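Local coordinates for protein glutathione S-transferase (Burkholderia xenovorans, PDB 2DSA) that probably transfers glutathione to electrophilic substrates and reductively dechlorinates metabolites of polychlorinated biphenyls, at residues G40-Y43 with L44-N47. Residues are numbered along the deposited sequence; the frame is centred on the assembly and turned at random.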
# COMPACT_ATOMS: atom_id res chain seq x y z
N GLY A 40 -0.73 12.08 -27.15
CA GLY A 40 0.70 12.14 -27.48
C GLY A 40 1.58 12.82 -26.45
O GLY A 40 2.78 13.02 -26.69
N GLN A 41 1.01 13.17 -25.30
CA GLN A 41 1.78 13.76 -24.21
C GLN A 41 2.70 12.72 -23.56
O GLN A 41 2.35 11.52 -23.47
CB GLN A 41 0.87 14.39 -23.16
CG GLN A 41 1.64 15.13 -22.07
CD GLN A 41 0.75 15.80 -21.05
OE1 GLN A 41 1.22 16.63 -20.27
NE2 GLN A 41 -0.53 15.47 -21.05
N ASP A 42 3.87 13.18 -23.16
CA ASP A 42 4.81 12.37 -22.37
C ASP A 42 4.17 12.11 -20.98
O ASP A 42 3.99 13.03 -20.20
CB ASP A 42 6.15 13.12 -22.30
CG ASP A 42 7.10 12.59 -21.24
OD1 ASP A 42 6.96 11.45 -20.73
OD2 ASP A 42 8.04 13.35 -20.93
N TYR A 43 3.79 10.86 -20.71
CA TYR A 43 3.01 10.53 -19.51
C TYR A 43 3.81 10.70 -18.22
O TYR A 43 3.22 10.92 -17.16
CB TYR A 43 2.41 9.13 -19.59
CG TYR A 43 1.67 8.71 -18.34
CD1 TYR A 43 0.52 9.40 -17.93
CD2 TYR A 43 2.13 7.66 -17.54
CE1 TYR A 43 -0.16 9.03 -16.76
CE2 TYR A 43 1.45 7.28 -16.38
CZ TYR A 43 0.31 7.97 -16.00
OH TYR A 43 -0.38 7.60 -14.86
N LEU A 44 5.14 10.62 -18.31
CA LEU A 44 6.00 10.92 -17.16
C LEU A 44 5.95 12.37 -16.70
O LEU A 44 6.34 12.69 -15.58
CB LEU A 44 7.45 10.48 -17.41
CG LEU A 44 7.76 9.01 -17.08
CD1 LEU A 44 7.00 8.06 -17.98
CD2 LEU A 44 9.25 8.74 -17.15
N GLU A 45 5.42 13.26 -17.55
CA GLU A 45 5.12 14.64 -17.14
C GLU A 45 3.97 14.66 -16.14
O GLU A 45 3.86 15.60 -15.35
CB GLU A 45 4.72 15.51 -18.34
CG GLU A 45 5.89 15.85 -19.28
CD GLU A 45 5.44 16.57 -20.56
OE1 GLU A 45 6.18 16.52 -21.58
OE2 GLU A 45 4.35 17.18 -20.54
N VAL A 46 3.13 13.62 -16.20
CA VAL A 46 1.93 13.51 -15.36
C VAL A 46 2.25 12.67 -14.11
O VAL A 46 2.07 13.15 -12.98
CB VAL A 46 0.73 12.91 -16.16
CG1 VAL A 46 -0.46 12.70 -15.25
CG2 VAL A 46 0.32 13.84 -17.38
N ASN A 47 2.71 11.44 -14.30
CA ASN A 47 3.23 10.62 -13.19
C ASN A 47 4.72 10.33 -13.40
O ASN A 47 5.08 9.58 -14.30
CB ASN A 47 2.45 9.31 -13.02
CG ASN A 47 2.95 8.47 -11.83
OD1 ASN A 47 3.79 8.90 -11.05
ND2 ASN A 47 2.42 7.27 -11.71
O HOH W 1 4.90 15.71 -23.94
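Y43 meets V46 and N47 along one short turn of the chain. The Y43 carbonyl O accepts two backbone bonds. V46 N is 2.9 Å from Y43 O, well above the carbonyl plane. N47 N is 3.0 Å from Y43 O, almost straight on to the C=O. One residue earlier, E45 N bonds to D42 O at 3.0 Å. Residues 44-46 have helical backbone angles but lack the regular helix bonds; they lie in the loop between strands 36-37 and 54-56.

With chi1 at 177°, Y43 CG points away from the backbone N, which sets the ring beside V46 and N47. V46 crosses it at about a right angle. V46 CB lies 3.9 Å from Y43 CD1, and its CG1 is next to Y43 CE1. Further out, N47 CB packs by the CZ and OH end, with the N47 amide steeply turned to the ring (82°). Y43 OH and N47 ND2 both bond to Y51 O.

At the outer side, D42 OD1 makes a weak bond to L44 N (3.1 Å, 133°). The extended E45 chain runs across D42 at about a right angle, its OE1 3.5 Å from D42 CB. One water bridges D42 N and E45 OE1. The two carboxylates are close, D42 OD2 to E45 OE1 3.7 Å, with their planes steeply inclined.

The like charges probably raise the proton affinity of one of these acids, while the water ties E45 to the backbone. On the inner side, the shared bonding of Y43 and N47 to Y51, a residue of the glutathione pocket, is consistent with the turn bracing that part of the pocket.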